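Local coordinates for protein UDP-glucose:anthocyanidin 3-O-glucosyltransferase (Clitoria ternatea, PDB 4REN) that belongs to the UDP-dependent glycosyltransferases of the GT-B fold, built from two domains that each carry a parallel beta sheet wrapped in helices, at residues 10-15 / 112-117; 116-121 / 193-198; 132-137 / 210-215; 149-154 / 180-185. One frame throughout, in Å; residues are numbered along the deposited sequence.

Interaction 1 (10-15 / 112-117). With P5M (2-(3,4-dihydroxy-5-methoxyphenyl)-3,5,7-trihydroxychromenium), chain B.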
# COMPACT_ATOMS: atom_id res chain seq x y z
N PHE A 10 4.47 14.07 -8.55
CA PHE A 10 3.09 13.78 -8.94
C PHE A 10 2.57 12.53 -8.24
O PHE A 10 2.78 11.41 -8.71
CB PHE A 10 2.99 13.58 -10.46
CG PHE A 10 3.17 14.84 -11.25
CD1 PHE A 10 2.15 15.78 -11.35
CD2 PHE A 10 4.36 15.09 -11.92
CE1 PHE A 10 2.32 16.94 -12.08
CE2 PHE A 10 4.53 16.24 -12.66
CZ PHE A 10 3.51 17.17 -12.74
N PRO A 11 1.88 12.71 -7.10
CA PRO A 11 1.31 11.56 -6.41
C PRO A 11 0.05 11.07 -7.10
O PRO A 11 -0.56 11.83 -7.85
CB PRO A 11 0.94 12.14 -5.04
CG PRO A 11 0.62 13.56 -5.33
CD PRO A 11 1.60 13.98 -6.40
N PHE A 12 -0.32 9.82 -6.86
CA PHE A 12 -1.65 9.35 -7.18
C PHE A 12 -2.50 9.94 -6.06
O PHE A 12 -2.41 9.51 -4.92
CB PHE A 12 -1.71 7.83 -7.18
CG PHE A 12 -2.89 7.26 -7.91
CD1 PHE A 12 -3.20 7.67 -9.19
CD2 PHE A 12 -3.68 6.29 -7.31
CE1 PHE A 12 -4.28 7.15 -9.87
CE2 PHE A 12 -4.76 5.76 -7.98
CZ PHE A 12 -5.07 6.18 -9.26
N PRO A 13 -3.33 10.94 -6.39
CA PRO A 13 -3.95 11.84 -5.41
C PRO A 13 -5.05 11.19 -4.58
O PRO A 13 -6.11 11.80 -4.42
CB PRO A 13 -4.54 12.94 -6.28
CG PRO A 13 -4.88 12.25 -7.55
CD PRO A 13 -3.80 11.21 -7.76
N PHE A 14 -4.81 9.99 -4.06
CA PHE A 14 -5.86 9.29 -3.33
C PHE A 14 -5.36 8.51 -2.11
O PHE A 14 -4.48 7.66 -2.23
CB PHE A 14 -6.63 8.35 -4.27
CG PHE A 14 -7.21 9.03 -5.47
CD1 PHE A 14 -8.40 9.74 -5.37
CD2 PHE A 14 -6.57 8.96 -6.70
CE1 PHE A 14 -8.94 10.37 -6.48
CE2 PHE A 14 -7.11 9.58 -7.81
CZ PHE A 14 -8.29 10.29 -7.70
N GLY A 15 -5.95 8.81 -0.96
CA GLY A 15 -5.76 8.06 0.28
C GLY A 15 -4.40 7.44 0.56
O GLY A 15 -3.46 8.14 0.91
N ILE A 112 9.37 13.00 -10.00
CA ILE A 112 9.03 11.79 -9.27
C ILE A 112 7.52 11.63 -9.25
O ILE A 112 6.80 12.52 -8.80
CB ILE A 112 9.54 11.83 -7.82
CG1 ILE A 112 11.07 11.88 -7.79
CG2 ILE A 112 9.05 10.62 -7.04
CD1 ILE A 112 11.66 11.85 -6.40
N ALA A 113 7.03 10.50 -9.75
CA ALA A 113 5.59 10.28 -9.81
C ALA A 113 5.20 8.89 -9.34
O ALA A 113 5.96 7.93 -9.52
CB ALA A 113 5.09 10.51 -11.22
N ASP A 114 4.02 8.79 -8.75
CA ASP A 114 3.41 7.50 -8.48
C ASP A 114 3.25 6.82 -9.84
O ASP A 114 2.90 7.47 -10.82
CB ASP A 114 2.05 7.69 -7.81
CG ASP A 114 1.44 6.38 -7.33
OD1 ASP A 114 1.10 6.29 -6.13
OD2 ASP A 114 1.27 5.45 -8.15
N ALA A 115 3.52 5.52 -9.89
CA ALA A 115 3.54 4.80 -11.16
C ALA A 115 2.23 4.88 -11.93
O ALA A 115 2.22 4.72 -13.15
CB ALA A 115 3.95 3.35 -10.94
N PHE A 116 1.13 5.12 -11.22
CA PHE A 116 -0.19 5.16 -11.85
C PHE A 116 -0.43 6.44 -12.66
O PHE A 116 -1.21 6.44 -13.62
CB PHE A 116 -1.30 4.97 -10.81
CG PHE A 116 -1.32 3.61 -10.17
CD1 PHE A 116 -0.54 2.58 -10.68
CD2 PHE A 116 -2.12 3.36 -9.07
CE1 PHE A 116 -0.55 1.32 -10.09
CE2 PHE A 116 -2.14 2.11 -8.48
CZ PHE A 116 -1.36 1.09 -8.99
N VAL A 117 0.24 7.52 -12.28
CA VAL A 117 0.17 8.76 -13.04
C VAL A 117 1.10 8.63 -14.25
O VAL A 117 2.15 9.27 -14.31
CB VAL A 117 0.56 9.98 -12.19
CG1 VAL A 117 0.10 11.27 -12.85
CG2 VAL A 117 -0.07 9.87 -10.81
O30 P5M B . -1.58 -2.46 -7.15
C2 P5M B . -2.88 -2.42 -7.54
C3 P5M B . -3.81 -1.40 -7.00
C9 P5M B . -3.41 -0.44 -6.08
C10 P5M B . -4.33 0.49 -5.62
O27 P5M B . -3.91 1.42 -4.71
C1 P5M B . -3.36 -3.34 -8.46
C6 P5M B . -4.69 -3.32 -8.88
O29 P5M B . -5.12 -4.25 -9.78
C5 P5M B . -5.60 -2.38 -8.40
C4 P5M B . -5.22 -1.42 -7.48
O12 P5M B . -6.12 -0.50 -7.02
C11 P5M B . -5.74 0.45 -6.11
C14 P5M B . -6.81 1.41 -5.68
C15 P5M B . -8.11 1.09 -6.05
C16 P5M B . -9.19 1.89 -5.72
O22 P5M B . -10.45 1.55 -6.10
C19 P5M B . -6.54 2.57 -4.95
C18 P5M B . -7.56 3.44 -4.56
O21 P5M B . -7.28 4.57 -3.84
C23 P5M B . -6.65 4.46 -2.56
C17 P5M B . -8.96 3.13 -4.94
O24 P5M B . -9.99 3.94 -4.59
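F12 reaches over D114 and F116 just beyond the point where segments 10-15 and 112-117 leave the sheet. Its CB bond points toward 112-117, and the first torsion (chi1 -162°) then lays the ring across F116 CB and CD2. CB lies 3.4 Å from D114 OD1. At CG the ring begins to pass F116, whose CB sits over the ring face, 3.9 Å from the centroid. CD1 also has V117 CG2 beside it at the ring edge, 4.2 Å away. On the other flank CD2 and CE2 lie against F116 CD2, which is 3.7 Å from CE2; CZ, at the tip, approaches the same atom. The two rings thus make a T-shaped pair with planes at 89°, the edge of F116 pointing into the face of F12, while F14 covers the opposite face. D114 is held at both oxygens. OD2 accepts from F116 N at 3.1 Å through its anti lone pair, closing an Asx turn, and OD1 bonds to ND1 of H17, whose NE2 bonds to the ligand P5M. Where the strands still pair in parallel, F10 N donates to I112 O (2.8 Å) and D114 N to F10 O (2.9 Å). The F116 ring edge and F14 CB lie beside P5M; strand-end loops walling a ligand pocket are characteristic of the Rossmann-like N-terminal domain of GT-B glycosyltransferases.

Interaction 2 (116-121 / 193-198); sequences FVTSSL and SRTLNS. With P5M (2-(3,4-dihydroxy-5-methoxyphenyl)-3,5,7-trihydroxychromenium), chain B.
F116 and L196 meet first: the leucine sets CD1 over one face of the phenyl ring, 3.6 Å from the centroid and 16° off the ring normal, a CH-pi contact. The other methyl of L196, CD2, turns to the ligand P5M and comes 3.4 Å from its C6. F116 meets the same ligand with its ring edge, CE2 lying 3.7 Å from P5M C9, so leucine and phenylalanine line the pocket side by side. The backbone O of F116 faces the methyl CG2 of T195. V117 follows as the centre of an inverse gamma turn, part of the bend, after the type I turn D114-V117, that leads from strand 110-114 into helix 119-127. This is a beta-alpha unit of the Rossmann-like N-terminal domain, and helix 191-196, which packs against it, belongs to the long excursion between strands 131-135 and 208-211. At T118 a chi1 of 62° sends CG2 to T195 CG2, 3.6 Å away, and OG1 to a water shared with S198 OG, 2.6 Å from T118 OG1 and 2.9 Å from S198 OG. A second, weaker water bridge runs from T118 OG1 to T195 OG1, which is itself bonded to L191 O. Further on, S120 turns back on the bend: its N and OG both hydrogen-bond to V117 O, and OG is also hydrogen-bonded to W131 NE1.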
# COMPACT_ATOMS: atom_id res chain seq x y z
N PHE A 116 1.13 5.12 -11.22
CA PHE A 116 -0.19 5.16 -11.85
C PHE A 116 -0.43 6.44 -12.66
O PHE A 116 -1.21 6.44 -13.62
CB PHE A 116 -1.30 4.97 -10.81
CG PHE A 116 -1.32 3.61 -10.17
CD1 PHE A 116 -0.54 2.58 -10.68
CD2 PHE A 116 -2.12 3.36 -9.07
CE1 PHE A 116 -0.55 1.32 -10.09
CE2 PHE A 116 -2.14 2.11 -8.48
CZ PHE A 116 -1.36 1.09 -8.99
N VAL A 117 0.24 7.52 -12.28
CA VAL A 117 0.17 8.76 -13.04
C VAL A 117 1.10 8.63 -14.25
O VAL A 117 2.15 9.27 -14.31
CB VAL A 117 0.56 9.98 -12.19
CG1 VAL A 117 0.10 11.27 -12.85
CG2 VAL A 117 -0.07 9.87 -10.81
N THR A 118 0.69 7.80 -15.20
CA THR A 118 1.52 7.48 -16.36
C THR A 118 1.63 8.65 -17.33
O THR A 118 2.49 8.65 -18.21
CB THR A 118 0.97 6.25 -17.11
OG1 THR A 118 -0.34 6.53 -17.60
CG2 THR A 118 0.91 5.06 -16.18
N SER A 119 0.76 9.64 -17.16
CA SER A 119 0.79 10.84 -17.99
C SER A 119 2.00 11.72 -17.66
O SER A 119 2.41 12.55 -18.46
CB SER A 119 -0.50 11.64 -17.84
OG SER A 119 -1.56 11.06 -18.56
N SER A 120 2.56 11.53 -16.47
CA SER A 120 3.72 12.31 -16.05
C SER A 120 4.98 11.86 -16.77
O SER A 120 5.98 12.59 -16.82
CB SER A 120 3.90 12.24 -14.54
OG SER A 120 4.04 10.90 -14.12
N LEU A 121 4.95 10.65 -17.33
CA LEU A 121 6.03 10.17 -18.18
C LEU A 121 6.05 10.99 -19.46
O LEU A 121 7.11 11.34 -19.98
CB LEU A 121 5.86 8.69 -18.50
CG LEU A 121 6.79 8.08 -19.55
CD1 LEU A 121 8.23 8.11 -19.09
CD2 LEU A 121 6.37 6.66 -19.91
N SER A 193 -7.84 0.69 -15.20
CA SER A 193 -7.32 -0.64 -15.51
C SER A 193 -6.50 -0.61 -16.80
O SER A 193 -5.55 -1.39 -16.95
CB SER A 193 -8.45 -1.67 -15.63
OG SER A 193 -9.10 -1.58 -16.88
N ARG A 194 -6.86 0.28 -17.72
CA ARG A 194 -6.08 0.46 -18.94
C ARG A 194 -4.74 1.09 -18.61
O ARG A 194 -3.73 0.81 -19.26
CB ARG A 194 -6.83 1.33 -19.95
CG ARG A 194 -7.97 0.62 -20.66
CD ARG A 194 -8.61 1.50 -21.72
NE ARG A 194 -9.80 0.88 -22.29
CZ ARG A 194 -11.05 1.19 -21.95
NH1 ARG A 194 -11.28 2.13 -21.05
NH2 ARG A 194 -12.07 0.56 -22.52
N THR A 195 -4.73 1.94 -17.59
CA THR A 195 -3.51 2.58 -17.13
C THR A 195 -2.59 1.55 -16.48
O THR A 195 -1.38 1.52 -16.75
CB THR A 195 -3.82 3.70 -16.12
OG1 THR A 195 -4.50 4.77 -16.79
CG2 THR A 195 -2.54 4.24 -15.52
N LEU A 196 -3.16 0.70 -15.63
CA LEU A 196 -2.39 -0.32 -14.94
C LEU A 196 -1.83 -1.36 -15.91
O LEU A 196 -0.73 -1.87 -15.70
CB LEU A 196 -3.24 -1.00 -13.86
CG LEU A 196 -3.07 -0.48 -12.44
CD1 LEU A 196 -3.29 1.03 -12.37
CD2 LEU A 196 -4.02 -1.18 -11.48
N ASN A 197 -2.57 -1.65 -16.97
CA ASN A 197 -2.12 -2.62 -17.96
C ASN A 197 -1.08 -2.04 -18.92
O ASN A 197 -0.57 -2.75 -19.79
CB ASN A 197 -3.30 -3.21 -18.72
CG ASN A 197 -4.23 -4.01 -17.81
OD1 ASN A 197 -5.43 -4.12 -18.07
ND2 ASN A 197 -3.67 -4.56 -16.74
N SER A 198 -0.77 -0.76 -18.76
CA SER A 198 0.24 -0.10 -19.58
C SER A 198 1.60 -0.06 -18.87
O SER A 198 2.59 0.38 -19.45
CB SER A 198 -0.21 1.31 -19.94
OG SER A 198 -0.40 2.10 -18.78
O30 P5M B . -1.58 -2.46 -7.15
C2 P5M B . -2.88 -2.42 -7.54
C3 P5M B . -3.81 -1.40 -7.00
C9 P5M B . -3.41 -0.44 -6.08
C10 P5M B . -4.33 0.49 -5.62
O27 P5M B . -3.91 1.42 -4.71
C1 P5M B . -3.36 -3.34 -8.46
C6 P5M B . -4.69 -3.32 -8.88
O29 P5M B . -5.12 -4.25 -9.78
C5 P5M B . -5.60 -2.38 -8.40
C4 P5M B . -5.22 -1.42 -7.48
O12 P5M B . -6.12 -0.50 -7.02
C11 P5M B . -5.74 0.45 -6.11
C14 P5M B . -6.81 1.41 -5.68
C15 P5M B . -8.11 1.09 -6.05
C16 P5M B . -9.19 1.89 -5.72
O22 P5M B . -10.45 1.55 -6.10
C19 P5M B . -6.54 2.57 -4.95
C18 P5M B . -7.56 3.44 -4.56
O21 P5M B . -7.28 4.57 -3.84
C23 P5M B . -6.65 4.46 -2.56
C17 P5M B . -8.96 3.13 -4.94
O24 P5M B . -9.99 3.94 -4.59
O HOH W 1 -0.56 4.86 -19.63
O HOH W 2 -3.43 7.78 -17.66

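Interaction 3 (132-137 / 210-215). With P5M (2-(3,4-dihydroxy-5-methoxyphenyl)-3,5,7-trihydroxychromenium), chain B.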
# COMPACT_ATOMS: atom_id res chain seq x y z
N ILE A 132 11.05 9.31 -12.58
CA ILE A 132 11.22 8.33 -11.51
C ILE A 132 9.86 7.82 -11.02
O ILE A 132 9.04 8.60 -10.54
CB ILE A 132 12.01 8.92 -10.34
CG1 ILE A 132 13.36 9.44 -10.83
CG2 ILE A 132 12.20 7.89 -9.24
CD1 ILE A 132 14.17 10.14 -9.77
N ALA A 133 9.64 6.52 -11.14
CA ALA A 133 8.36 5.92 -10.76
C ALA A 133 8.36 5.45 -9.31
O ALA A 133 9.27 4.74 -8.87
CB ALA A 133 8.02 4.76 -11.70
N PHE A 134 7.33 5.85 -8.56
CA PHE A 134 7.19 5.42 -7.17
C PHE A 134 6.16 4.31 -7.05
O PHE A 134 5.04 4.43 -7.56
CB PHE A 134 6.80 6.61 -6.29
CG PHE A 134 6.68 6.27 -4.83
CD1 PHE A 134 7.79 5.89 -4.10
CD2 PHE A 134 5.45 6.37 -4.19
CE1 PHE A 134 7.68 5.58 -2.75
CE2 PHE A 134 5.33 6.06 -2.85
CZ PHE A 134 6.45 5.67 -2.13
N TRP A 135 6.54 3.22 -6.39
CA TRP A 135 5.68 2.05 -6.28
C TRP A 135 5.32 1.72 -4.83
O TRP A 135 6.04 0.98 -4.16
CB TRP A 135 6.34 0.84 -6.94
CG TRP A 135 5.43 -0.32 -7.11
CD1 TRP A 135 5.32 -1.41 -6.29
CD2 TRP A 135 4.48 -0.52 -8.16
NE1 TRP A 135 4.37 -2.27 -6.78
CE2 TRP A 135 3.83 -1.74 -7.92
CE3 TRP A 135 4.11 0.23 -9.29
CZ2 TRP A 135 2.84 -2.24 -8.77
CZ3 TRP A 135 3.13 -0.27 -10.12
CH2 TRP A 135 2.51 -1.49 -9.86
N PRO A 136 4.19 2.26 -4.35
CA PRO A 136 3.72 2.05 -2.98
C PRO A 136 2.80 0.83 -2.88
O PRO A 136 2.14 0.66 -1.86
CB PRO A 136 2.91 3.31 -2.71
CG PRO A 136 2.32 3.65 -4.04
CD PRO A 136 3.35 3.24 -5.07
N ASN A 137 2.77 -0.00 -3.91
CA ASN A 137 1.89 -1.17 -3.92
C ASN A 137 2.60 -2.43 -3.43
O ASN A 137 3.74 -2.36 -2.98
CB ASN A 137 1.33 -1.39 -5.32
CG ASN A 137 0.83 -0.11 -5.97
OD1 ASN A 137 1.18 0.19 -7.11
ND2 ASN A 137 0.02 0.64 -5.24
N VAL A 210 11.27 3.31 -7.70
CA VAL A 210 11.50 3.31 -6.27
C VAL A 210 10.43 2.50 -5.54
O VAL A 210 9.28 2.94 -5.44
CB VAL A 210 11.56 4.74 -5.70
CG1 VAL A 210 11.81 4.72 -4.21
CG2 VAL A 210 12.64 5.54 -6.40
N VAL A 211 10.80 1.33 -5.05
CA VAL A 211 9.86 0.46 -4.34
C VAL A 211 9.80 0.79 -2.85
O VAL A 211 10.82 0.82 -2.17
CB VAL A 211 10.22 -1.03 -4.53
CG1 VAL A 211 9.31 -1.91 -3.70
CG2 VAL A 211 10.13 -1.41 -6.00
N ASN A 212 8.60 1.06 -2.36
CA ASN A 212 8.40 1.39 -0.96
C ASN A 212 8.33 0.13 -0.09
O ASN A 212 7.36 -0.07 0.63
CB ASN A 212 7.13 2.21 -0.79
CG ASN A 212 7.08 2.98 0.52
OD1 ASN A 212 8.07 3.60 0.92
ND2 ASN A 212 5.94 2.94 1.19
N PHE A 213 9.36 -0.70 -0.16
CA PHE A 213 9.38 -1.96 0.59
C PHE A 213 10.80 -2.35 0.99
O PHE A 213 11.76 -1.63 0.70
CB PHE A 213 8.72 -3.06 -0.25
CG PHE A 213 8.28 -4.25 0.55
CD1 PHE A 213 7.44 -4.09 1.65
CD2 PHE A 213 8.68 -5.53 0.20
CE1 PHE A 213 7.03 -5.18 2.39
CE2 PHE A 213 8.27 -6.63 0.94
CZ PHE A 213 7.44 -6.45 2.03
N PHE A 214 10.93 -3.49 1.66
CA PHE A 214 12.23 -4.00 2.08
C PHE A 214 12.76 -5.02 1.08
O PHE A 214 12.20 -6.11 0.93
CB PHE A 214 12.12 -4.62 3.47
CG PHE A 214 11.24 -3.85 4.42
CD1 PHE A 214 11.76 -2.81 5.18
CD2 PHE A 214 9.90 -4.18 4.57
CE1 PHE A 214 10.95 -2.10 6.06
CE2 PHE A 214 9.09 -3.48 5.45
CZ PHE A 214 9.62 -2.44 6.19
N ALA A 215 13.85 -4.67 0.40
CA ALA A 215 14.43 -5.50 -0.67
C ALA A 215 14.74 -6.93 -0.23
O ALA A 215 14.74 -7.86 -1.05
CB ALA A 215 15.68 -4.84 -1.23
O30 P5M B . -1.58 -2.46 -7.15
C2 P5M B . -2.88 -2.42 -7.54
C3 P5M B . -3.81 -1.40 -7.00
C9 P5M B . -3.41 -0.44 -6.08
C10 P5M B . -4.33 0.49 -5.62
O27 P5M B . -3.91 1.42 -4.71
C1 P5M B . -3.36 -3.34 -8.46
C6 P5M B . -4.69 -3.32 -8.88
O29 P5M B . -5.12 -4.25 -9.78
C5 P5M B . -5.60 -2.38 -8.40
C4 P5M B . -5.22 -1.42 -7.48
O12 P5M B . -6.12 -0.50 -7.02
C11 P5M B . -5.74 0.45 -6.11
C14 P5M B . -6.81 1.41 -5.68
C15 P5M B . -8.11 1.09 -6.05
C16 P5M B . -9.19 1.89 -5.72
O22 P5M B . -10.45 1.55 -6.10
C19 P5M B . -6.54 2.57 -4.95
C18 P5M B . -7.56 3.44 -4.56
O21 P5M B . -7.28 4.57 -3.84
C23 P5M B . -6.65 4.46 -2.56
C17 P5M B . -8.96 3.13 -4.94
O24 P5M B . -9.99 3.94 -4.59
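F134 and V210 share one face of the sheet, and the phenyl ring leans along the neighbouring strand rather than standing straight up from it. Its CG is anti to the backbone N (chi1 -178°), which carries CD1 to 4.2 Å from V210 CG1 and CZ to 3.8 Å from N212 CB. Ring and amide of F134 and N212 are inclined at 53°, neither stacked nor perpendicular. The other branch of V210, CG2, meets I132 CG2 at 3.7 Å, so the two methyls of the valine meet two side chains of the adjacent strand. W135 and V211 emerge on the reverse face, where the indole swings away from segment 210-215 and its NE1 bonds to V138 O; N137 OD1 sits over the centre of one indole face, 3.2 Å above its plane. Three backbone bonds fix this register: V210 N to A133 O (2.7 Å), W135 N to V210 O (2.9 Å) and N212 N to W135 O (3.1 Å). Helix 19-31 lies on the F134 side. Past the strand end, N137 CG comes within 3.6 Å of P5M O30. Adjacent parallel strands in register, with the ligand site beyond their C-terminal ends, are characteristic of the Rossmann-like sheet of a GT-B domain.

Interaction 4 (149-154 / 180-185). With P5M (2-(3,4-dihydroxy-5-methoxyphenyl)-3,5,7-trihydroxychromenium), chain B.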
# COMPACT_ATOMS: atom_id res chain seq x y z
N ASP A 149 -0.36 -10.98 -21.28
CA ASP A 149 -0.90 -11.91 -22.27
C ASP A 149 -0.87 -13.35 -21.76
O ASP A 149 -1.85 -14.09 -21.92
CB ASP A 149 -0.14 -11.80 -23.59
CG ASP A 149 -0.38 -10.47 -24.29
OD1 ASP A 149 -1.36 -9.78 -23.94
OD2 ASP A 149 0.41 -10.12 -25.19
N LEU A 150 0.24 -13.75 -21.15
CA LEU A 150 0.36 -15.09 -20.57
C LEU A 150 -0.63 -15.29 -19.43
O LEU A 150 -1.32 -16.31 -19.37
CB LEU A 150 1.77 -15.33 -20.05
CG LEU A 150 2.84 -15.81 -21.03
CD1 LEU A 150 4.11 -16.16 -20.27
CD2 LEU A 150 2.33 -17.00 -21.83
N ILE A 151 -0.67 -14.32 -18.53
CA ILE A 151 -1.59 -14.36 -17.39
C ILE A 151 -3.04 -14.49 -17.85
O ILE A 151 -3.78 -15.33 -17.35
CB ILE A 151 -1.43 -13.10 -16.51
CG1 ILE A 151 -0.10 -13.13 -15.77
CG2 ILE A 151 -2.57 -13.00 -15.52
CD1 ILE A 151 0.22 -11.85 -15.04
N ARG A 152 -3.43 -13.66 -18.81
CA ARG A 152 -4.78 -13.71 -19.37
C ARG A 152 -5.06 -15.04 -20.06
O ARG A 152 -6.16 -15.58 -19.96
CB ARG A 152 -4.99 -12.57 -20.36
CG ARG A 152 -5.20 -11.22 -19.71
CD ARG A 152 -5.38 -10.13 -20.75
NE ARG A 152 -5.70 -8.85 -20.14
CZ ARG A 152 -5.79 -7.70 -20.81
NH1 ARG A 152 -5.58 -7.67 -22.11
NH2 ARG A 152 -6.09 -6.59 -20.16
N ASP A 153 -4.07 -15.57 -20.78
CA ASP A 153 -4.24 -16.83 -21.47
C ASP A 153 -4.43 -17.98 -20.49
O ASP A 153 -5.26 -18.86 -20.71
CB ASP A 153 -3.03 -17.11 -22.37
CG ASP A 153 -3.30 -18.20 -23.40
OD1 ASP A 153 -4.41 -18.20 -23.98
OD2 ASP A 153 -2.42 -19.05 -23.62
N LYS A 154 -3.68 -17.96 -19.39
CA LYS A 154 -3.74 -19.02 -18.40
C LYS A 154 -4.98 -18.94 -17.52
O LYS A 154 -5.56 -19.96 -17.15
CB LYS A 154 -2.47 -19.03 -17.53
CG LYS A 154 -2.42 -20.16 -16.49
CD LYS A 154 -1.19 -20.07 -15.59
CE LYS A 154 0.04 -20.72 -16.23
NZ LYS A 154 -0.12 -22.19 -16.42
N GLN A 180 -8.30 -8.82 -10.80
CA GLN A 180 -9.39 -8.97 -11.75
C GLN A 180 -9.33 -7.94 -12.88
O GLN A 180 -9.74 -8.21 -14.01
CB GLN A 180 -10.74 -8.90 -11.03
CG GLN A 180 -11.96 -9.06 -11.94
CD GLN A 180 -12.05 -10.45 -12.57
OE1 GLN A 180 -11.98 -11.46 -11.87
NE2 GLN A 180 -12.20 -10.50 -13.89
N ASP A 181 -8.79 -6.76 -12.58
CA ASP A 181 -8.81 -5.66 -13.55
C ASP A 181 -7.84 -5.84 -14.73
O ASP A 181 -7.96 -5.14 -15.74
CB ASP A 181 -8.62 -4.30 -12.88
CG ASP A 181 -7.39 -4.24 -11.99
OD1 ASP A 181 -7.50 -3.68 -10.88
OD2 ASP A 181 -6.32 -4.73 -12.41
N MET A 182 -6.89 -6.76 -14.61
CA MET A 182 -6.03 -7.08 -15.75
C MET A 182 -6.55 -8.27 -16.54
O MET A 182 -5.92 -8.72 -17.51
CB MET A 182 -4.56 -7.28 -15.34
CG MET A 182 -4.28 -8.43 -14.40
SD MET A 182 -2.50 -8.64 -14.19
CE MET A 182 -2.03 -9.07 -15.87
N LEU A 183 -7.71 -8.78 -16.13
CA LEU A 183 -8.40 -9.82 -16.87
C LEU A 183 -9.60 -9.23 -17.59
O LEU A 183 -9.97 -9.68 -18.68
CB LEU A 183 -8.83 -10.95 -15.93
CG LEU A 183 -7.71 -11.65 -15.15
CD1 LEU A 183 -8.27 -12.72 -14.23
CD2 LEU A 183 -6.69 -12.23 -16.10
N ASP A 184 -10.20 -8.20 -16.99
CA ASP A 184 -11.36 -7.51 -17.57
C ASP A 184 -11.06 -6.95 -18.96
O ASP A 184 -10.10 -6.20 -19.15
CB ASP A 184 -11.84 -6.38 -16.65
CG ASP A 184 -12.50 -6.90 -15.39
OD1 ASP A 184 -12.97 -8.05 -15.38
OD2 ASP A 184 -12.56 -6.14 -14.39
N VAL A 185 -11.89 -7.32 -19.93
CA VAL A 185 -11.72 -6.87 -21.31
C VAL A 185 -13.04 -6.36 -21.87
O VAL A 185 -14.09 -6.99 -21.71
CB VAL A 185 -11.17 -7.99 -22.21
CG1 VAL A 185 -11.31 -7.62 -23.68
CG2 VAL A 185 -9.72 -8.29 -21.87
O30 P5M B . -1.58 -2.46 -7.15
C2 P5M B . -2.88 -2.42 -7.54
C3 P5M B . -3.81 -1.40 -7.00
C9 P5M B . -3.41 -0.44 -6.08
C10 P5M B . -4.33 0.49 -5.62
O27 P5M B . -3.91 1.42 -4.71
C1 P5M B . -3.36 -3.34 -8.46
C6 P5M B . -4.69 -3.32 -8.88
O29 P5M B . -5.12 -4.25 -9.78
C5 P5M B . -5.60 -2.38 -8.40
C4 P5M B . -5.22 -1.42 -7.48
O12 P5M B . -6.12 -0.50 -7.02
C11 P5M B . -5.74 0.45 -6.11
C14 P5M B . -6.81 1.41 -5.68
C15 P5M B . -8.11 1.09 -6.05
C16 P5M B . -9.19 1.89 -5.72
O22 P5M B . -10.45 1.55 -6.10
C19 P5M B . -6.54 2.57 -4.95
C18 P5M B . -7.56 3.44 -4.56
O21 P5M B . -7.28 4.57 -3.84
C23 P5M B . -6.65 4.46 -2.56
C17 P5M B . -8.96 3.13 -4.94
O24 P5M B . -9.99 3.94 -4.59
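R152 grips the backbone of M182: NE donates to M182 O at 2.6 Å, with an N-H...O angle of 172°. The oxygen lies almost in the guanidinium plane, although the donor is tilted 32° from the carbonyl plane. Over one face of the guanidinium sits V185 CG2, 4.1 Å from CZ. Nearer its backbone, the aliphatic part of the arginine passes L183, the two side chains running in opposite directions, with R152 CG 4.0 Å from L183 CD2. One residue back on the helix, I151 points its CD1 at M182 CE, 3.7 Å away, the two side chains crossing at about a right angle; the bend of M182 at chi3 (-64°) turns its methyl toward the isoleucine. An extended run from CG to NE lets R152 span from helix 148-157 to the loop. That loop is shaped by its own bonds: Q180 O accepts from both L183 N and D184 N, and Q180 NE2 reaches D184 OD1 at 3.0 Å. N197 packs against both R152 and M182 from beside helix 191-196. D181, next to M182, points away from the helix and takes a hydrogen bond on OD1 from P5M O29 (2.7 Å). A positively charged group probably polarises the M182 carbonyl, and the bond ties helix 148-157 to the short 3-10 segment that carries a ligand-binding aspartate.

Overall arrangement
All four contacts touch P5M and belong to the half of the chain built on the seven-stranded parallel sheet. Interactions 1 and 3 lie in that sheet on neighbouring strands, 110-114 and 131-135, their centres about 12 Å apart. Interaction 2 shares F116 and V117 with interaction 1 and leads from the strand into helix 119-127. Interaction 4 is nested inside the chain loops closed by interactions 2 and 3; it meets interaction 2 through N197 and S193, but its nearest atoms stay about 8 Å from interaction 1. The ligand pocket is thus assembled from the loops that follow the strand ends and from the long, largely loop excursion between strands 131-135 and 208-211, with helices 148-157 and 191-196.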